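PDB 6OHB: guanine deaminase from Escherichia coli, which catalyses the zinc-dependent hydrolytic deamination of guanine to xanthine and ammonia, the single step from guanine to xanthine in purine degradation. Local coordinates for residues P216-K226 and Y262-K270; G308-W316 and L347-E358. All coordinates share one frame; numbering follows the deposited sequence.

Overall arrangement
Both contacts lie on the outer, helical layer of the amidohydrolase TIM barrel and both are partly buried, with centres about 31 Å apart and nearest atoms about 14 Å apart; they share no helix. Contact 1 joins helix 216-228 to the end of helix 258-264 and the loop after it, beside strands 203-208 and 233-238, and is held by apolar and CH-pi packing without a hydrogen bond across it. Contact 2, later in the chain, sets the start of helix 312-317 against the connection between helices 336-349 and 356-363. There two side-chain hydrogen bonds flank a leucine cluster, and one end, at Leu309 and Leu349, reaches the second subunit.

Contact 1: P216-K226 and Y262-K270; sequences PEQMAMAQRLK and YHQYGLTGK
Met219 and Tyr265 centre the contact on a CH-pi interaction: CB of Met219 stands 3.5 Å from the centroid of the Tyr265 ring, 8° off its normal. A bend about the CB-CG bond of Met219 (chi2 -68°) carries its sulfur obliquely past the ring, a Met-aromatic contact, and brings CE to 3.7 Å from CD1 of Tyr262. The same methyl touches CD1 of Leu267, whose other methyl lies against the Ala222 backbone.

The amide of Gln223 meets the tyrosine without a hydrogen bond: the extended side chain crosses it at about a right angle, amide and ring planes 81° apart, and OE1 of Gln223 comes to the ring edge, 3.5 Å from CD1 of Tyr265. At the far end, OH of Tyr265 lies 3.5 Å from CB of Pro216. With an alanine in place of Tyr265, CB of Met219 would lose its aromatic partner and a gap would probably open between Pro216 and Gln223.

Gly266 is the C-prime residue of the Schellman motif ending helix 258-264. Inward, Ala222 packs on Ile206 of strand 203-208 and Leu267 on Val234 of strand 233-238. With no hydrogen bond between the segments, their association rests on shape and apolar burial.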
loop_
_atom_site.group_PDB
_atom_site.type_symbol
_atom_site.label_atom_id
_atom_site.label_comp_id
_atom_site.label_asym_id
_atom_site.label_seq_id
_atom_site.Cartn_x
_atom_site.Cartn_y
_atom_site.Cartn_z
ATOM N N PRO A 216 2.471 -39.035 -2.967
ATOM C CA PRO A 216 3.162 -39.477 -4.192
ATOM C C PRO A 216 2.214 -39.999 -5.262
ATOM O O PRO A 216 2.468 -39.794 -6.458
ATOM C CB PRO A 216 4.112 -40.570 -3.681
ATOM C CG PRO A 216 4.382 -40.179 -2.253
ATOM C CD PRO A 216 3.098 -39.571 -1.746
ATOM N N GLU A 217 1.112 -40.641 -4.864
ATOM C CA GLU A 217 0.124 -41.107 -5.836
ATOM C C GLU A 217 -0.507 -39.942 -6.586
ATOM O O GLU A 217 -0.649 -39.982 -7.816
ATOM C CB GLU A 217 -0.954 -41.931 -5.128
ATOM C CG GLU A 217 -0.543 -43.361 -4.831
ATOM C CD GLU A 217 0.589 -43.442 -3.825
ATOM O OE1 GLU A 217 0.379 -43.056 -2.653
ATOM O OE2 GLU A 217 1.696 -43.874 -4.215
ATOM N N GLN A 218 -0.884 -38.886 -5.863
ATOM C CA GLN A 218 -1.483 -37.729 -6.518
ATOM C C GLN A 218 -0.474 -36.994 -7.392
ATOM O O GLN A 218 -0.829 -36.492 -8.465
ATOM C CB GLN A 218 -2.079 -36.788 -5.476
ATOM C CG GLN A 218 -2.927 -35.689 -6.080
ATOM C CD GLN A 218 -3.713 -34.931 -5.039
ATOM O OE1 GLN A 218 -3.150 -34.147 -4.274
ATOM N NE2 GLN A 218 -5.023 -35.154 -5.007
ATOM N N MET A 219 0.782 -36.901 -6.948
ATOM C CA MET A 219 1.809 -36.299 -7.791
ATOM C C MET A 219 1.975 -37.089 -9.084
ATOM O O MET A 219 2.147 -36.503 -10.164
ATOM C CB MET A 219 3.135 -36.207 -7.032
ATOM C CG MET A 219 3.132 -35.225 -5.855
ATOM S SD MET A 219 3.009 -33.463 -6.285
ATOM C CE MET A 219 4.486 -33.225 -7.271
ATOM N N ALA A 220 1.895 -38.423 -9.000
ATOM C CA ALA A 220 1.948 -39.241 -10.210
ATOM C C ALA A 220 0.741 -38.992 -11.107
ATOM O O ALA A 220 0.873 -38.958 -12.337
ATOM C CB ALA A 220 2.045 -40.724 -9.843
ATOM N N MET A 221 -0.443 -38.801 -10.514
ATOM C CA MET A 221 -1.622 -38.491 -11.324
ATOM C C MET A 221 -1.478 -37.143 -12.032
ATOM O O MET A 221 -1.879 -36.996 -13.192
ATOM C CB MET A 221 -2.885 -38.511 -10.460
ATOM C CG MET A 221 -3.287 -39.895 -9.969
ATOM S SD MET A 221 -3.461 -41.101 -11.300
ATOM C CE MET A 221 -5.062 -41.814 -10.935
ATOM N N ALA A 222 -0.906 -36.149 -11.350
ATOM C CA ALA A 222 -0.672 -34.856 -11.992
ATOM C C ALA A 222 0.324 -34.983 -13.139
ATOM O O ALA A 222 0.136 -34.385 -14.209
ATOM C CB ALA A 222 -0.176 -33.837 -10.969
ATOM N N GLN A 223 1.401 -35.748 -12.925
ATOM C CA GLN A 223 2.349 -36.033 -13.998
ATOM C C GLN A 223 1.650 -36.680 -15.187
ATOM O O GLN A 223 1.900 -36.319 -16.346
ATOM C CB GLN A 223 3.458 -36.941 -13.471
ATOM C CG GLN A 223 4.398 -37.487 -14.533
ATOM C CD GLN A 223 5.581 -38.226 -13.934
ATOM O OE1 GLN A 223 5.462 -38.864 -12.887
ATOM N NE2 GLN A 223 6.732 -38.134 -14.590
ATOM N N ARG A 224 0.763 -37.637 -14.910
ATOM C CA ARG A 224 0.017 -38.308 -15.969
ATOM C C ARG A 224 -0.840 -37.320 -16.749
ATOM O O ARG A 224 -0.871 -37.347 -17.986
ATOM C CB ARG A 224 -0.838 -39.415 -15.359
ATOM C CG ARG A 224 -1.774 -40.116 -16.317
ATOM C CD ARG A 224 -2.285 -41.395 -15.676
ATOM N NE ARG A 224 -3.431 -41.954 -16.383
ATOM C CZ ARG A 224 -4.345 -42.731 -15.811
ATOM N NH1 ARG A 224 -4.241 -43.041 -14.522
ATOM N NH2 ARG A 224 -5.360 -43.201 -16.525
ATOM N N LEU A 225 -1.554 -36.443 -16.036
ATOM C CA LEU A 225 -2.380 -35.439 -16.700
ATOM C C LEU A 225 -1.539 -34.540 -17.594
ATOM O O LEU A 225 -1.947 -34.212 -18.715
ATOM C CB LEU A 225 -3.138 -34.607 -15.667
ATOM C CG LEU A 225 -4.343 -35.297 -15.028
ATOM C CD1 LEU A 225 -4.700 -34.636 -13.712
ATOM C CD2 LEU A 225 -5.532 -35.300 -15.979
ATOM N N LYS A 226 -0.356 -34.140 -17.120
ATOM C CA LYS A 226 0.499 -33.288 -17.940
ATOM C C LYS A 226 1.009 -34.027 -19.173
ATOM O O LYS A 226 1.164 -33.420 -20.239
ATOM C CB LYS A 226 1.675 -32.759 -17.116
ATOM C CG LYS A 226 2.495 -31.678 -17.815
ATOM C CD LYS A 226 1.594 -30.578 -18.364
ATOM C CE LYS A 226 2.361 -29.589 -19.226
ATOM N NZ LYS A 226 3.723 -30.068 -19.562
ATOM N N TYR A 262 8.822 -31.537 -7.855
ATOM C CA TYR A 262 8.031 -31.233 -9.042
ATOM C C TYR A 262 8.754 -31.672 -10.306
ATOM O O TYR A 262 8.128 -32.189 -11.238
ATOM C CB TYR A 262 7.738 -29.734 -9.112
ATOM C CG TYR A 262 6.916 -29.194 -7.972
ATOM C CD1 TYR A 262 5.714 -29.791 -7.607
ATOM C CD2 TYR A 262 7.343 -28.083 -7.260
ATOM C CE1 TYR A 262 4.962 -29.291 -6.557
ATOM C CE2 TYR A 262 6.600 -27.576 -6.211
ATOM C CZ TYR A 262 5.413 -28.182 -5.863
ATOM O OH TYR A 262 4.680 -27.669 -4.818
ATOM N N HIS A 263 10.077 -31.497 -10.337
ATOM C CA HIS A 263 10.856 -31.818 -11.530
ATOM C C HIS A 263 10.843 -33.313 -11.828
ATOM O O HIS A 263 10.697 -33.713 -12.989
ATOM C CB HIS A 263 12.290 -31.311 -11.364
ATOM C CG HIS A 263 13.165 -31.555 -12.554
ATOM N ND1 HIS A 263 12.968 -30.928 -13.766
ATOM C CD2 HIS A 263 14.251 -32.348 -12.715
ATOM C CE1 HIS A 263 13.890 -31.330 -14.622
ATOM N NE2 HIS A 263 14.681 -32.191 -14.009
ATOM N N GLN A 264 11.009 -34.154 -10.799
ATOM C CA GLN A 264 11.035 -35.599 -11.020
ATOM C C GLN A 264 9.680 -36.119 -11.478
ATOM O O GLN A 264 9.614 -37.130 -12.184
ATOM C CB GLN A 264 11.478 -36.333 -9.751
ATOM C CG GLN A 264 12.933 -36.100 -9.347
ATOM C CD GLN A 264 13.916 -36.288 -10.492
ATOM O OE1 GLN A 264 13.820 -37.243 -11.266
ATOM N NE2 GLN A 264 14.875 -35.373 -10.600
ATOM N N TYR A 265 8.592 -35.457 -11.082
ATOM C CA TYR A 265 7.266 -35.789 -11.577
ATOM C C TYR A 265 6.927 -35.054 -12.873
ATOM O O TYR A 265 5.744 -34.926 -13.211
ATOM C CB TYR A 265 6.212 -35.497 -10.505
ATOM C CG TYR A 265 6.184 -36.513 -9.384
ATOM C CD1 TYR A 265 5.699 -37.799 -9.595
ATOM C CD2 TYR A 265 6.645 -36.186 -8.115
ATOM C CE1 TYR A 265 5.675 -38.730 -8.573
ATOM C CE2 TYR A 265 6.626 -37.113 -7.086
ATOM C CZ TYR A 265 6.140 -38.382 -7.320
ATOM O OH TYR A 265 6.120 -39.302 -6.294
ATOM N N GLY A 266 7.934 -34.566 -13.594
ATOM C CA GLY A 266 7.732 -33.944 -14.899
ATOM C C GLY A 266 6.764 -32.780 -14.917
ATOM O O GLY A 266 6.006 -32.624 -15.883
ATOM N N LEU A 267 6.772 -31.951 -13.872
ATOM C CA LEU A 267 5.885 -30.796 -13.791
ATOM C C LEU A 267 6.632 -29.478 -13.936
ATOM O O LEU A 267 6.058 -28.416 -13.669
ATOM C CB LEU A 267 5.106 -30.810 -12.475
ATOM C CG LEU A 267 4.122 -31.960 -12.260
ATOM C CD1 LEU A 267 3.632 -31.964 -10.818
ATOM C CD2 LEU A 267 2.958 -31.846 -13.221
ATOM N N THR A 268 7.889 -29.518 -14.355
ATOM C CA THR A 268 8.613 -28.322 -14.752
ATOM C C THR A 268 8.618 -28.237 -16.274
ATOM O O THR A 268 8.404 -29.229 -16.973
ATOM C CB THR A 268 10.044 -28.342 -14.218
ATOM O OG1 THR A 268 10.763 -29.427 -14.820
ATOM C CG2 THR A 268 10.044 -28.513 -12.704
ATOM N N GLY A 269 8.876 -27.040 -16.784
ATOM C CA GLY A 269 8.938 -26.826 -18.211
ATOM C C GLY A 269 8.127 -25.616 -18.609
ATOM O O GLY A 269 7.690 -24.821 -17.769
ATOM N N LYS A 270 7.922 -25.469 -19.916
ATOM C CA LYS A 270 7.145 -24.348 -20.424
ATOM C C LYS A 270 5.713 -24.408 -19.901
ATOM O O LYS A 270 5.111 -25.482 -19.806
ATOM C CB LYS A 270 7.157 -24.347 -21.955
ATOM C CG LYS A 270 8.483 -23.916 -22.566
#

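Contact 2: G308-W316 and L347-E358; sequences GLFNLKKAW and LQLQGYRLSAYE
Leu312 and Leu347 meet at the apolar centre, CD2 of Leu312 lying 3.7 Å from CD1 of Leu347. With CG anti to the backbone N (chi1 -180°), Leu312 carries this methyl into a site also bordered by CE1 of Tyr352 and CD1 of Leu354. From the next residue, CB of Lys313 approaches the Tyr352 ring obliquely, 3.6 Å from CD2, while the extended lysine chain leads the amine away. Farther along, CD1 of Leu309 packs on CB of Leu349, and both leucines also touch Leu349 of the second subunit.

The segments belong to the helical layer of the TIM barrel: Phe310 and Leu312 rest on Val322 of strand 321-324, and a Schellman motif with Gly351 at C-prime ends helix 336-349, turning the chain so that Tyr352 faces helix 312-317.

Beside Leu309, and running antiparallel to its side chain, Gln350 gives its NE2 to the carbonyl O of Phe310 (2.6 Å, 167° at the hydrogen). The donor lies well above the carbonyl plane, although the oxygen is close to the plane of the glutamine amide. At the other end, OE2 of Glu358 accepts two bonds: NE1 of Trp316 at 2.6 Å, from above the carboxylate plane and bent to 139°, and OH of Tyr352 at 2.8 Å on the syn lone pair.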
loop_
_atom_site.group_PDB
_atom_site.type_symbol
_atom_site.label_atom_id
_atom_site.label_comp_id
_atom_site.label_asym_id
_atom_site.label_seq_id
_atom_site.Cartn_x
_atom_site.Cartn_y
_atom_site.Cartn_z
ATOM N N GLY A 308 9.519 -13.227 3.198
ATOM C CA GLY A 308 10.844 -12.824 2.785
ATOM C C GLY A 308 10.758 -11.991 1.527
ATOM O O GLY A 308 9.681 -11.578 1.108
ATOM N N LEU A 309 11.902 -11.790 0.884
ATOM C CA LEU A 309 12.006 -10.883 -0.253
ATOM C C LEU A 309 12.468 -11.654 -1.484
ATOM O O LEU A 309 13.565 -12.224 -1.486
ATOM C CB LEU A 309 12.965 -9.734 0.068
ATOM C CG LEU A 309 12.897 -9.179 1.494
ATOM C CD1 LEU A 309 13.942 -8.093 1.697
ATOM C CD2 LEU A 309 11.508 -8.642 1.790
ATOM N N PHE A 310 11.642 -11.649 -2.531
ATOM C CA PHE A 310 11.967 -12.368 -3.757
ATOM C C PHE A 310 13.114 -11.668 -4.467
ATOM O O PHE A 310 13.114 -10.442 -4.614
ATOM C CB PHE A 310 10.737 -12.450 -4.667
ATOM C CG PHE A 310 11.020 -12.991 -6.051
ATOM C CD1 PHE A 310 11.170 -14.353 -6.265
ATOM C CD2 PHE A 310 11.121 -12.135 -7.139
ATOM C CE1 PHE A 310 11.422 -14.847 -7.529
ATOM C CE2 PHE A 310 11.376 -12.623 -8.411
ATOM C CZ PHE A 310 11.525 -13.981 -8.605
ATOM N N ASN A 311 14.088 -12.457 -4.918
ATOM C CA ASN A 311 15.314 -11.933 -5.518
ATOM C C ASN A 311 15.103 -11.812 -7.024
ATOM O O ASN A 311 15.496 -12.670 -7.815
ATOM C CB ASN A 311 16.494 -12.838 -5.179
ATOM C CG ASN A 311 17.834 -12.190 -5.461
ATOM O OD1 ASN A 311 17.904 -11.058 -5.941
ATOM N ND2 ASN A 311 18.910 -12.913 -5.172
ATOM N N LEU A 312 14.452 -10.714 -7.420
ATOM C CA LEU A 312 14.190 -10.478 -8.836
ATOM C C LEU A 312 15.482 -10.303 -9.622
ATOM O O LEU A 312 15.546 -10.658 -10.806
ATOM C CB LEU A 312 13.288 -9.254 -9.006
ATOM C CG LEU A 312 12.912 -8.877 -10.444
ATOM C CD1 LEU A 312 12.037 -9.953 -11.069
ATOM C CD2 LEU A 312 12.217 -7.526 -10.489
ATOM N N LYS A 313 16.519 -9.761 -8.979
ATOM C CA LYS A 313 17.793 -9.552 -9.658
ATOM C C LYS A 313 18.422 -10.878 -10.065
ATOM O O LYS A 313 18.892 -11.032 -11.202
ATOM C CB LYS A 313 18.733 -8.759 -8.749
ATOM C CG LYS A 313 20.163 -8.657 -9.242
ATOM C CD LYS A 313 21.000 -7.888 -8.235
ATOM C CE LYS A 313 22.480 -7.924 -8.570
ATOM N NZ LYS A 313 23.290 -7.350 -7.456
ATOM N N LYS A 314 18.400 -11.865 -9.167
ATOM C CA LYS A 314 18.912 -13.181 -9.532
ATOM C C LYS A 314 18.021 -13.838 -10.575
ATOM O O LYS A 314 18.503 -14.631 -11.390
ATOM C CB LYS A 314 19.029 -14.077 -8.293
ATOM N N ALA A 315 16.731 -13.504 -10.581
ATOM C CA ALA A 315 15.851 -14.024 -11.618
ATOM C C ALA A 315 16.241 -13.490 -12.992
ATOM O O ALA A 315 16.265 -14.244 -13.971
ATOM C CB ALA A 315 14.398 -13.672 -11.295
ATOM N N TRP A 316 16.563 -12.197 -13.083
ATOM C CA TRP A 316 17.042 -11.652 -14.351
ATOM C C TRP A 316 18.391 -12.250 -14.736
ATOM O O TRP A 316 18.616 -12.582 -15.907
ATOM C CB TRP A 316 17.138 -10.129 -14.278
ATOM C CG TRP A 316 15.823 -9.404 -14.397
ATOM C CD1 TRP A 316 15.210 -8.661 -13.429
ATOM C CD2 TRP A 316 14.975 -9.331 -15.555
ATOM N NE1 TRP A 316 14.034 -8.136 -13.909
ATOM C CE2 TRP A 316 13.866 -8.530 -15.210
ATOM C CE3 TRP A 316 15.046 -9.864 -16.849
ATOM C CZ2 TRP A 316 12.836 -8.252 -16.110
ATOM C CZ3 TRP A 316 14.022 -9.585 -17.739
ATOM C CH2 TRP A 316 12.932 -8.786 -17.366
ATOM N N LEU A 347 11.925 -4.629 -3.387
ATOM C CA LEU A 347 13.200 -4.540 -4.084
ATOM C C LEU A 347 14.071 -3.422 -3.522
ATOM O O LEU A 347 15.298 -3.562 -3.461
ATOM C CB LEU A 347 12.948 -4.376 -5.579
ATOM C CG LEU A 347 12.285 -5.681 -6.027
ATOM C CD1 LEU A 347 11.583 -5.546 -7.371
ATOM C CD2 LEU A 347 13.309 -6.819 -6.030
ATOM N N GLN A 348 13.462 -2.310 -3.093
ATOM C CA GLN A 348 14.233 -1.283 -2.399
ATOM C C GLN A 348 14.871 -1.849 -1.139
ATOM O O GLN A 348 15.997 -1.485 -0.782
ATOM C CB GLN A 348 13.343 -0.091 -2.043
ATOM C CG GLN A 348 13.205 0.961 -3.133
ATOM C CD GLN A 348 14.527 1.613 -3.502
ATOM O OE1 GLN A 348 15.000 1.482 -4.633
ATOM N NE2 GLN A 348 15.139 2.302 -2.543
ATOM N N LEU A 349 14.158 -2.742 -0.445
ATOM C CA LEU A 349 14.756 -3.393 0.713
ATOM C C LEU A 349 15.917 -4.293 0.317
ATOM O O LEU A 349 16.847 -4.485 1.110
ATOM C CB LEU A 349 13.711 -4.200 1.474
ATOM C CG LEU A 349 12.774 -3.419 2.391
ATOM C CD1 LEU A 349 11.776 -4.379 2.988
ATOM C CD2 LEU A 349 13.540 -2.690 3.484
ATOM N N GLN A 350 15.897 -4.847 -0.896
ATOM C CA GLN A 350 17.041 -5.644 -1.341
ATOM C C GLN A 350 18.109 -4.838 -2.082
ATOM O O GLN A 350 19.060 -5.431 -2.605
ATOM C CB GLN A 350 16.578 -6.806 -2.219
ATOM C CG GLN A 350 15.608 -7.728 -1.528
ATOM C CD GLN A 350 15.137 -8.841 -2.432
ATOM O OE1 GLN A 350 15.904 -9.735 -2.781
ATOM N NE2 GLN A 350 13.871 -8.789 -2.824
ATOM N N GLY A 351 17.985 -3.513 -2.145
ATOM C CA GLY A 351 18.936 -2.713 -2.894
ATOM C C GLY A 351 18.743 -2.725 -4.394
ATOM O O GLY A 351 19.623 -2.251 -5.121
ATOM N N TYR A 352 17.623 -3.249 -4.878
ATOM C CA TYR A 352 17.322 -3.334 -6.301
ATOM C C TYR A 352 16.311 -2.255 -6.669
ATOM O O TYR A 352 15.238 -2.173 -6.063
ATOM C CB TYR A 352 16.774 -4.722 -6.635
ATOM C CG TYR A 352 16.464 -4.969 -8.090
ATOM C CD1 TYR A 352 15.186 -4.751 -8.595
ATOM C CD2 TYR A 352 17.437 -5.451 -8.953
ATOM C CE1 TYR A 352 14.894 -4.990 -9.926
ATOM C CE2 TYR A 352 17.153 -5.693 -10.286
ATOM C CZ TYR A 352 15.879 -5.463 -10.767
ATOM O OH TYR A 352 15.591 -5.702 -12.093
ATOM N N ARG A 353 16.653 -1.430 -7.656
ATOM C CA ARG A 353 15.784 -0.342 -8.094
ATOM C C ARG A 353 14.870 -0.864 -9.196
ATOM O O ARG A 353 15.332 -1.187 -10.296
ATOM C CB ARG A 353 16.603 0.852 -8.575
ATOM N N LEU A 354 13.570 -0.913 -8.918
ATOM C CA LEU A 354 12.586 -1.351 -9.901
ATOM C C LEU A 354 12.165 -0.144 -10.733
ATOM O O LEU A 354 11.509 0.776 -10.232
ATOM C CB LEU A 354 11.388 -1.996 -9.214
ATOM C CG LEU A 354 10.278 -2.501 -10.132
ATOM C CD1 LEU A 354 10.750 -3.728 -10.900
ATOM C CD2 LEU A 354 9.012 -2.806 -9.342
ATOM N N SER A 355 12.547 -0.154 -12.004
ATOM C CA SER A 355 12.222 0.928 -12.918
ATOM C C SER A 355 10.734 0.955 -13.258
ATOM O O SER A 355 10.044 -0.070 -13.234
ATOM C CB SER A 355 13.047 0.771 -14.201
ATOM O OG SER A 355 12.357 1.256 -15.340
ATOM N N ALA A 356 10.250 2.150 -13.618
ATOM C CA ALA A 356 8.866 2.275 -14.061
ATOM C C ALA A 356 8.634 1.455 -15.322
ATOM O O ALA A 356 7.590 0.809 -15.475
ATOM C CB ALA A 356 8.522 3.746 -14.301
ATOM N N TYR A 357 9.612 1.463 -16.230
ATOM C CA TYR A 357 9.526 0.631 -17.425
ATOM C C TYR A 357 9.476 -0.848 -17.064
ATOM O O TYR A 357 8.679 -1.604 -17.630
ATOM C CB TYR A 357 10.702 0.934 -18.352
ATOM C CG TYR A 357 10.614 2.303 -18.992
ATOM C CD1 TYR A 357 9.442 3.046 -18.923
ATOM C CD2 TYR A 357 11.700 2.857 -19.653
ATOM C CE1 TYR A 357 9.351 4.297 -19.498
ATOM C CE2 TYR A 357 11.618 4.112 -20.231
ATOM C CZ TYR A 357 10.439 4.824 -20.155
ATOM O OH TYR A 357 10.349 6.075 -20.724
ATOM N N GLU A 358 10.316 -1.280 -16.120
ATOM C CA GLU A 358 10.317 -2.688 -15.723
ATOM C C GLU A 358 8.996 -3.088 -15.075
ATOM O O GLU A 358 8.474 -4.178 -15.339
ATOM C CB GLU A 358 11.484 -2.971 -14.776
ATOM C CG GLU A 358 11.725 -4.452 -14.527
ATOM C CD GLU A 358 12.870 -4.703 -13.560
ATOM O OE1 GLU A 358 13.596 -3.742 -13.224
ATOM O OE2 GLU A 358 13.051 -5.865 -13.147
#